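Local coordinates for protein virulence factor (Pectobacterium carotovorum, PDB 2W3Y) that acts as a virulence factor of a Drosophila pathogen, an S-palmitoylated protein that binds to lipid vesicles, at residues N165-D176 with Y187-F198. Residues are numbered along the deposited sequence; the frame is centred on the assembly and turned at random.
Sequences NYNYLYAYSTHD and YKPRFLIYGTHF. With PLM (palmitic acid), chain C.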
ATOM      1  N   ASN A 165      -2.185  20.236   9.358  1.00 23.57           N
ATOM      2  CA  ASN A 165      -2.349  19.241   8.292  1.00 23.09           C
ATOM      3  C   ASN A 165      -2.202  17.858   8.912  1.00 22.07           C
ATOM      4  O   ASN A 165      -1.433  17.691   9.867  1.00 21.89           O
ATOM      5  CB  ASN A 165      -1.313  19.423   7.178  1.00 23.08           C
ATOM      6  CG  ASN A 165      -1.515  20.715   6.357  1.00 22.55           C
ATOM      7  OD1 ASN A 165      -2.584  21.361   6.373  1.00 20.11           O
ATOM      8  ND2 ASN A 165      -0.484  21.057   5.590  1.00 19.25           N
ATOM      9  N   TYR A 166      -2.940  16.884   8.385  1.00 21.05           N
ATOM     10  CA  TYR A 166      -2.919  15.513   8.908  1.00 19.71           C
ATOM     11  C   TYR A 166      -2.323  14.563   7.839  1.00 19.77           C
ATOM     12  O   TYR A 166      -2.915  14.335   6.772  1.00 19.53           O
ATOM     13  CB  TYR A 166      -4.336  15.078   9.326  1.00 19.39           C
ATOM     14  CG  TYR A 166      -4.405  13.732  10.028  1.00 19.00           C
ATOM     15  CD1 TYR A 166      -4.216  13.630  11.422  1.00 18.84           C
ATOM     16  CD2 TYR A 166      -4.633  12.551   9.296  1.00 17.33           C
ATOM     17  CE1 TYR A 166      -4.273  12.381  12.060  1.00 17.41           C
ATOM     18  CE2 TYR A 166      -4.706  11.321   9.927  1.00 18.41           C
ATOM     19  CZ  TYR A 166      -4.521  11.237  11.292  1.00 18.42           C
ATOM     20  OH  TYR A 166      -4.584   9.993  11.887  1.00 19.96           O
ATOM     21  N   ASN A 167      -1.135  14.041   8.122  1.00 19.98           N
ATOM     22  CA  ASN A 167      -0.423  13.166   7.172  1.00 20.27           C
ATOM     23  C   ASN A 167      -1.101  11.811   6.970  1.00 20.26           C
ATOM     24  O   ASN A 167      -1.542  11.192   7.939  1.00 19.87           O
ATOM     25  CB  ASN A 167       1.031  12.954   7.602  1.00 19.87           C
ATOM     26  CG  ASN A 167       1.870  14.231   7.485  1.00 21.97           C
ATOM     27  OD1 ASN A 167       1.778  14.956   6.502  1.00 22.83           O
ATOM     28  ND2 ASN A 167       2.684  14.500   8.496  1.00 22.93           N
ATOM     29  N   TYR A 168      -1.149  11.362   5.718  1.00 20.31           N
ATOM     30  CA  TYR A 168      -1.967  10.208   5.317  1.00 21.10           C
ATOM     31  C   TYR A 168      -1.270   9.423   4.211  1.00 21.41           C
ATOM     32  O   TYR A 168      -1.068   9.934   3.099  1.00 20.86           O
ATOM     33  CB  TYR A 168      -3.354  10.679   4.871  1.00 21.99           C
ATOM     34  CG  TYR A 168      -4.386   9.597   4.539  1.00 23.11           C
ATOM     35  CD1 TYR A 168      -4.712   8.584   5.458  1.00 22.84           C
ATOM     36  CD2 TYR A 168      -5.071   9.631   3.325  1.00 25.15           C
ATOM     37  CE1 TYR A 168      -5.687   7.599   5.143  1.00 26.14           C
ATOM     38  CE2 TYR A 168      -6.050   8.679   3.007  1.00 26.52           C
ATOM     39  CZ  TYR A 168      -6.347   7.659   3.921  1.00 26.02           C
ATOM     40  OH  TYR A 168      -7.328   6.728   3.600  1.00 26.76           O
ATOM     41  N   LEU A 169      -0.894   8.184   4.538  1.00 21.21           N
ATOM     42  CA  LEU A 169      -0.114   7.314   3.654  1.00 21.86           C
ATOM     43  C   LEU A 169      -0.870   6.006   3.359  1.00 21.23           C
ATOM     44  O   LEU A 169      -1.586   5.499   4.218  1.00 21.04           O
ATOM     45  CB  LEU A 169       1.264   6.996   4.287  1.00 21.25           C
ATOM     46  CG  LEU A 169       2.239   8.120   4.704  1.00 24.07           C
ATOM     47  CD1 LEU A 169       1.914   8.696   6.084  1.00 24.25           C
ATOM     48  CD2 LEU A 169       3.701   7.636   4.701  1.00 23.69           C
ATOM     49  N   TYR A 170      -0.735   5.513   2.128  1.00 21.50           N
ATOM     50  CA  TYR A 170      -1.127   4.167   1.742  1.00 22.16           C
ATOM     51  C   TYR A 170       0.149   3.349   1.576  1.00 21.61           C
ATOM     52  O   TYR A 170       1.008   3.698   0.772  1.00 21.55           O
ATOM     53  CB  TYR A 170      -1.925   4.158   0.429  1.00 23.06           C
ATOM     54  CG  TYR A 170      -3.404   4.355   0.630  1.00 25.82           C
ATOM     55  CD1 TYR A 170      -3.870   5.504   1.252  1.00 26.87           C
ATOM     56  CD2 TYR A 170      -4.346   3.386   0.223  1.00 27.99           C
ATOM     57  CE1 TYR A 170      -5.213   5.711   1.467  1.00 29.06           C
ATOM     58  CE2 TYR A 170      -5.724   3.592   0.439  1.00 27.79           C
ATOM     59  CZ  TYR A 170      -6.130   4.772   1.078  1.00 28.25           C
ATOM     60  OH  TYR A 170      -7.453   5.076   1.336  1.00 30.12           O
ATOM     61  N   ALA A 171       0.266   2.284   2.374  1.00 20.93           N
ATOM     62  CA  ALA A 171       1.363   1.320   2.275  1.00 19.45           C
ATOM     63  C   ALA A 171       0.711  -0.004   1.871  1.00 19.40           C
ATOM     64  O   ALA A 171       0.089  -0.678   2.699  1.00 19.16           O
ATOM     65  CB  ALA A 171       2.081   1.197   3.588  1.00 18.84           C
ATOM     66  N   TYR A 172       0.841  -0.353   0.600  1.00 18.57           N
ATOM     67  CA  TYR A 172       0.002  -1.382   0.013  1.00 18.76           C
ATOM     68  C   TYR A 172       0.666  -2.186  -1.088  1.00 18.97           C
ATOM     69  O   TYR A 172       1.778  -1.863  -1.523  1.00 18.64           O
ATOM     70  CB  TYR A 172      -1.343  -0.778  -0.474  1.00 18.24           C
ATOM     71  CG  TYR A 172      -1.311   0.137  -1.700  1.00 18.40           C
ATOM     72  CD1 TYR A 172      -1.829  -0.287  -2.929  1.00 15.66           C
ATOM     73  CD2 TYR A 172      -0.790   1.446  -1.622  1.00 16.75           C
ATOM     74  CE1 TYR A 172      -1.828   0.563  -4.066  1.00 17.31           C
ATOM     75  CE2 TYR A 172      -0.783   2.294  -2.740  1.00 19.20           C
ATOM     76  CZ  TYR A 172      -1.315   1.848  -3.959  1.00 18.20           C
ATOM     77  OH  TYR A 172      -1.313   2.680  -5.063  1.00 19.28           O
ATOM     78  N   SER A 173      -0.005  -3.269  -1.490  1.00 19.13           N
ATOM     79  CA  SER A 173       0.341  -4.027  -2.681  1.00 19.31           C
ATOM     80  C   SER A 173      -0.901  -4.226  -3.549  1.00 20.06           C
ATOM     81  O   SER A 173      -2.031  -4.209  -3.034  1.00 19.28           O
ATOM     82  CB  SER A 173       0.997  -5.389  -2.329  1.00 19.87           C
ATOM     83  OG  SER A 173       0.104  -6.266  -1.654  1.00 21.73           O
ATOM     84  N   THR A 174      -0.679  -4.359  -4.863  1.00 20.13           N
ATOM     85  CA  THR A 174      -1.728  -4.733  -5.821  1.00 20.92           C
ATOM     86  C   THR A 174      -1.305  -6.019  -6.520  1.00 21.30           C
ATOM     87  O   THR A 174      -0.111  -6.284  -6.731  1.00 21.98           O
ATOM     88  CB  THR A 174      -2.053  -3.654  -6.893  1.00 20.60           C
ATOM     89  OG1 THR A 174      -1.028  -3.632  -7.891  1.00 24.75           O
ATOM     90  CG2 THR A 174      -2.213  -2.258  -6.278  1.00 19.78           C
ATOM     91  N   HIS A 175      -2.298  -6.827  -6.851  1.00 20.90           N
ATOM     92  CA  HIS A 175      -2.077  -8.136  -7.442  1.00 20.93           C
ATOM     93  C   HIS A 175      -2.982  -8.183  -8.665  1.00 21.46           C
ATOM     94  O   HIS A 175      -4.195  -8.401  -8.557  1.00 21.72           O
ATOM     95  CB  HIS A 175      -2.290  -9.242  -6.363  1.00 19.82           C
ATOM     96  CG  HIS A 175      -1.371  -9.075  -5.193  1.00 19.37           C
ATOM     97  ND1 HIS A 175      -0.119  -9.653  -5.140  1.00 17.56           N
ATOM     98  CD2 HIS A 175      -1.453  -8.262  -4.110  1.00 18.28           C
ATOM     99  CE1 HIS A 175       0.500  -9.260  -4.045  1.00 20.11           C
ATOM    100  NE2 HIS A 175      -0.283  -8.404  -3.407  1.00 20.30           N
ATOM    101  N   ASP A 176      -2.383  -7.853  -9.817  1.00 22.01           N
ATOM    102  CA  ASP A 176      -3.104  -7.646 -11.070  1.00 22.56           C
ATOM    103  C   ASP A 176      -3.220  -8.929 -11.864  1.00 22.66           C
ATOM    104  O   ASP A 176      -2.213  -9.516 -12.230  1.00 22.39           O
ATOM    105  CB  ASP A 176      -2.399  -6.640 -11.998  1.00 22.42           C
ATOM    106  CG  ASP A 176      -2.040  -5.331 -11.321  1.00 23.82           C
ATOM    107  OD1 ASP A 176      -2.627  -4.984 -10.275  1.00 25.08           O
ATOM    108  OD2 ASP A 176      -1.141  -4.657 -11.859  1.00 26.08           O
ATOM    109  N   TYR A 187      -0.007 -12.288 -14.236  1.00 26.14           N
ATOM    110  CA  TYR A 187       0.033 -11.828 -12.856  1.00 26.28           C
ATOM    111  C   TYR A 187       1.156 -10.794 -12.664  1.00 26.46           C
ATOM    112  O   TYR A 187       2.338 -11.091 -12.892  1.00 26.70           O
ATOM    113  CB  TYR A 187       0.129 -13.024 -11.889  1.00 26.17           C
ATOM    114  CG  TYR A 187       0.391 -12.671 -10.443  1.00 27.00           C
ATOM    115  CD1 TYR A 187      -0.381 -11.709  -9.772  1.00 25.63           C
ATOM    116  CD2 TYR A 187       1.417 -13.308  -9.740  1.00 25.50           C
ATOM    117  CE1 TYR A 187      -0.125 -11.395  -8.437  1.00 27.87           C
ATOM    118  CE2 TYR A 187       1.674 -13.006  -8.418  1.00 25.44           C
ATOM    119  CZ  TYR A 187       0.905 -12.051  -7.767  1.00 27.09           C
ATOM    120  OH  TYR A 187       1.165 -11.755  -6.445  1.00 27.53           O
ATOM    121  N   LYS A 188       0.769  -9.567 -12.285  1.00 25.64           N
ATOM    122  CA  LYS A 188       1.733  -8.526 -11.924  1.00 25.27           C
ATOM    123  C   LYS A 188       1.566  -8.123 -10.454  1.00 24.89           C
ATOM    124  O   LYS A 188       0.558  -7.510 -10.094  1.00 24.02           O
ATOM    125  CB  LYS A 188       1.587  -7.299 -12.843  1.00 25.14           C
ATOM    126  CG  LYS A 188       2.669  -6.222 -12.654  1.00 25.34           C
ATOM    127  CD  LYS A 188       2.315  -4.895 -13.356  1.00 26.39           C
ATOM    128  CE  LYS A 188       2.297  -5.023 -14.881  1.00 27.71           C
ATOM    129  NZ  LYS A 188       3.602  -5.499 -15.452  1.00 29.54           N
ATOM    130  N   PRO A 189       2.521  -8.519  -9.584  1.00 25.25           N
ATOM    131  CA  PRO A 189       2.486  -8.004  -8.218  1.00 24.83           C
ATOM    132  C   PRO A 189       3.277  -6.700  -8.043  1.00 24.56           C
ATOM    133  O   PRO A 189       4.462  -6.645  -8.396  1.00 24.66           O
ATOM    134  CB  PRO A 189       3.116  -9.130  -7.403  1.00 24.90           C
ATOM    135  CG  PRO A 189       4.061  -9.829  -8.361  1.00 25.79           C
ATOM    136  CD  PRO A 189       3.608  -9.506  -9.778  1.00 25.32           C
ATOM    137  N   ARG A 190       2.626  -5.670  -7.497  1.00 24.57           N
ATOM    138  CA  ARG A 190       3.291  -4.358  -7.255  1.00 24.97           C
ATOM    139  C   ARG A 190       3.321  -3.960  -5.770  1.00 24.48           C
ATOM    140  O   ARG A 190       2.330  -4.176  -5.047  1.00 23.95           O
ATOM    141  CB  ARG A 190       2.587  -3.245  -8.039  1.00 24.58           C
ATOM    142  CG  ARG A 190       2.660  -3.343  -9.553  1.00 26.06           C
ATOM    143  CD  ARG A 190       1.812  -2.227 -10.222  1.00 26.63           C
ATOM    144  NE  ARG A 190       0.374  -2.556 -10.317  1.00 31.46           N
ATOM    145  CZ  ARG A 190      -0.616  -1.656 -10.398  1.00 32.59           C
ATOM    146  NH1 ARG A 190      -0.338  -0.354 -10.399  1.00 35.02           N
ATOM    147  NH2 ARG A 190      -1.894  -2.051 -10.476  1.00 29.58           N
ATOM    148  N   PHE A 191       4.454  -3.375  -5.349  1.00 23.34           N
ATOM    149  CA  PHE A 191       4.689  -2.795  -4.033  1.00 23.31           C
ATOM    150  C   PHE A 191       4.629  -1.265  -4.206  1.00 23.02           C
ATOM    151  O   PHE A 191       5.364  -0.699  -5.024  1.00 22.56           O
ATOM    152  CB  PHE A 191       6.073  -3.248  -3.531  1.00 23.65           C
ATOM    153  CG  PHE A 191       6.551  -2.579  -2.259  1.00 24.68           C
ATOM    154  CD1 PHE A 191       6.269  -3.120  -1.010  1.00 26.94           C
ATOM    155  CD2 PHE A 191       7.352  -1.429  -2.316  1.00 27.00           C
ATOM    156  CE1 PHE A 191       6.756  -2.503   0.165  1.00 27.96           C
ATOM    157  CE2 PHE A 191       7.827  -0.815  -1.161  1.00 26.17           C
ATOM    158  CZ  PHE A 191       7.532  -1.344   0.078  1.00 25.89           C
ATOM    159  N   LEU A 192       3.731  -0.616  -3.468  1.00 22.31           N
ATOM    160  CA  LEU A 192       3.470   0.841  -3.611  1.00 21.85           C
ATOM    161  C   LEU A 192       3.376   1.582  -2.271  1.00 21.86           C
ATOM    162  O   LEU A 192       2.689   1.117  -1.366  1.00 20.98           O
ATOM    163  CB  LEU A 192       2.174   1.068  -4.411  1.00 21.63           C
ATOM    164  CG  LEU A 192       2.155   0.554  -5.858  1.00 22.46           C
ATOM    165  CD1 LEU A 192       0.743   0.343  -6.405  1.00 23.01           C
ATOM    166  CD2 LEU A 192       2.977   1.469  -6.790  1.00 20.86           C
ATOM    167  N   ILE A 193       4.085   2.717  -2.143  1.00 21.69           N
ATOM    168  CA  ILE A 193       3.910   3.620  -0.992  1.00 21.70           C
ATOM    169  C   ILE A 193       3.520   5.000  -1.512  1.00 20.48           C
ATOM    170  O   ILE A 193       4.267   5.607  -2.271  1.00 19.49           O
ATOM    171  CB  ILE A 193       5.160   3.770  -0.063  1.00 22.69           C
ATOM    172  CG1 ILE A 193       5.914   2.436   0.173  1.00 23.71           C
ATOM    173  CG2 ILE A 193       4.750   4.489   1.245  1.00 23.60           C
ATOM    174  CD1 ILE A 193       5.287   1.480   1.224  1.00 25.08           C
ATOM    175  N   TYR A 194       2.323   5.450  -1.145  1.00 20.30           N
ATOM    176  CA  TYR A 194       1.789   6.742  -1.600  1.00 21.04           C
ATOM    177  C   TYR A 194       1.621   7.607  -0.382  1.00 20.92           C
ATOM    178  O   TYR A 194       1.299   7.099   0.700  1.00 20.07           O
ATOM    179  CB  TYR A 194       0.430   6.576  -2.284  1.00 21.32           C
ATOM    180  CG  TYR A 194       0.471   6.104  -3.723  1.00 23.04           C
ATOM    181  CD1 TYR A 194       1.552   5.373  -4.235  1.00 21.50           C
ATOM    182  CD2 TYR A 194      -0.605   6.346  -4.560  1.00 23.74           C
ATOM    183  CE1 TYR A 194       1.560   4.942  -5.554  1.00 23.28           C
ATOM    184  CE2 TYR A 194      -0.606   5.917  -5.872  1.00 24.67           C
ATOM    185  CZ  TYR A 194       0.474   5.219  -6.365  1.00 24.22           C
ATOM    186  OH  TYR A 194       0.437   4.811  -7.687  1.00 25.56           O
ATOM    187  N   GLY A 195       1.840   8.912  -0.548  1.00 20.47           N
ATOM    188  CA  GLY A 195       1.763   9.824   0.587  1.00 20.55           C
ATOM    189  C   GLY A 195       1.077  11.130   0.242  1.00 20.58           C
ATOM    190  O   GLY A 195       1.386  11.751  -0.778  1.00 19.76           O
ATOM    191  N   THR A 196       0.127  11.518   1.082  1.00 20.54           N
ATOM    192  CA  THR A 196      -0.547  12.821   0.959  1.00 22.25           C
ATOM    193  C   THR A 196      -0.827  13.376   2.365  1.00 21.52           C
ATOM    194  O   THR A 196      -0.213  12.935   3.350  1.00 21.30           O
ATOM    195  CB  THR A 196      -1.814  12.744   0.002  1.00 22.09           C
ATOM    196  OG1 THR A 196      -2.250  14.060  -0.405  1.00 24.35           O
ATOM    197  CG2 THR A 196      -2.989  11.942   0.624  1.00 23.32           C
ATOM    198  N   HIS A 197      -1.706  14.368   2.455  1.00 21.97           N
ATOM    199  CA  HIS A 197      -2.145  14.915   3.729  1.00 22.56           C
ATOM    200  C   HIS A 197      -3.535  15.515   3.519  1.00 22.68           C
ATOM    201  O   HIS A 197      -3.940  15.744   2.371  1.00 23.48           O
ATOM    202  CB  HIS A 197      -1.167  15.986   4.266  1.00 22.49           C
ATOM    203  CG  HIS A 197      -0.943  17.123   3.312  1.00 25.67           C
ATOM    204  ND1 HIS A 197      -1.640  18.309   3.390  1.00 29.18           N
ATOM    205  CD2 HIS A 197      -0.145  17.230   2.226  1.00 27.42           C
ATOM    206  CE1 HIS A 197      -1.254  19.112   2.417  1.00 28.11           C
ATOM    207  NE2 HIS A 197      -0.348  18.480   1.696  1.00 30.94           N
ATOM    208  N   PHE A 198      -4.251  15.746   4.622  1.00 22.31           N
ATOM    209  CA  PHE A 198      -5.508  16.477   4.598  1.00 23.42           C
ATOM    210  C   PHE A 198      -5.240  17.853   5.193  1.00 23.76           C
ATOM    211  O   PHE A 198      -4.815  17.953   6.336  1.00 23.39           O
ATOM    212  CB  PHE A 198      -6.581  15.804   5.468  1.00 23.22           C
ATOM    213  CG  PHE A 198      -7.112  14.508   4.931  1.00 23.14           C
ATOM    214  CD1 PHE A 198      -8.347  14.469   4.267  1.00 25.05           C
ATOM    215  CD2 PHE A 198      -6.416  13.311   5.135  1.00 23.99           C
ATOM    216  CE1 PHE A 198      -8.877  13.261   3.782  1.00 24.29           C
ATOM    217  CE2 PHE A 198      -6.942  12.084   4.663  1.00 23.96           C
ATOM    218  CZ  PHE A 198      -8.171  12.066   3.974  1.00 23.76           C
TER
HETATM  219  C1  PLM C1278     -15.372   7.818   3.906  1.00 40.12           C
HETATM  220  O2  PLM C1278     -16.226   8.310   4.690  1.00 38.78           O
HETATM  221  C2  PLM C1278     -14.117   8.603   3.546  1.00 40.54           C
HETATM  222  C3  PLM C1278     -12.841   8.032   4.159  1.00 40.99           C
HETATM  223  C4  PLM C1278     -11.593   8.852   3.823  1.00 41.08           C
HETATM  224  C5  PLM C1278     -11.080   8.601   2.405  1.00 41.48           C
HETATM  225  C6  PLM C1278     -10.276   9.778   1.854  1.00 41.63           C
HETATM  226  C7  PLM C1278      -9.434   9.359   0.651  1.00 42.45           C
HETATM  227  C8  PLM C1278      -9.151  10.509  -0.322  1.00 42.31           C
HETATM  228  C9  PLM C1278      -7.682  10.916  -0.220  1.00 43.95           C
HETATM  229  CA  PLM C1278      -6.856  10.591  -1.459  1.00 43.76           C
HETATM  230  CB  PLM C1278      -5.810   9.519  -1.172  1.00 43.42           C
HETATM  231  CC  PLM C1278      -5.438   8.790  -2.454  1.00 42.37           C
HETATM  232  CD  PLM C1278      -5.292   7.291  -2.237  1.00 42.06           C
HETATM  233  CE  PLM C1278      -3.886   6.847  -2.610  1.00 41.91           C
HETATM  234  CF  PLM C1278      -3.814   5.345  -2.846  1.00 41.75           C
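Y172 lies against both L192 and Y194 on the face of the hairpin that meets the palmitic acid. CG of Y172 sits between its backbone N and carbonyl carbon (chi1 71°), which swings the ring across to the partner strand. L192 CB rests over one face of that ring, a CH-pi contact 3.8 Å from its centroid, while L192 CD1 touches Y172 CE1. The edge of Y172 is turned toward the face of Y194 in a T-shaped pair, centroids 5.5 Å apart; Y172 OH, over the Y194 face, is hydrogen-bonded to A133 O. The terminal CF of the palmitate lies over one face of Y170, 3.6 Å from Y170 CG. Y170 OH donates to Y168 OH, itself tied to Q43. Y168 meets F198 obliquely (planes at 52°), Y168 CD2 to F198 CE2 3.4 Å, and F198 receives palmitate C6 at its ring edge.

R190, bent at chi3, forms a salt bridge with D176: R190 NH2 donates nearly straight to D176 OD1 (3.0 Å), in the guanidinium plane; the bonds from NE and NH2 to OD2 are weak. T174 OG1 also donates to OD1, and Y275 OH bonds to OD2. On the other face, H175 is hydrogen-bonded at both ring nitrogens, NE2 to S173 OG and ND1 to Y187 OH (2.8 Å). Ladder bonds from Y166–F198 to D176–K188 make this a long, regular antiparallel beta hairpin, central to the mixed sheet, whose aromatic face lines the palmitate site.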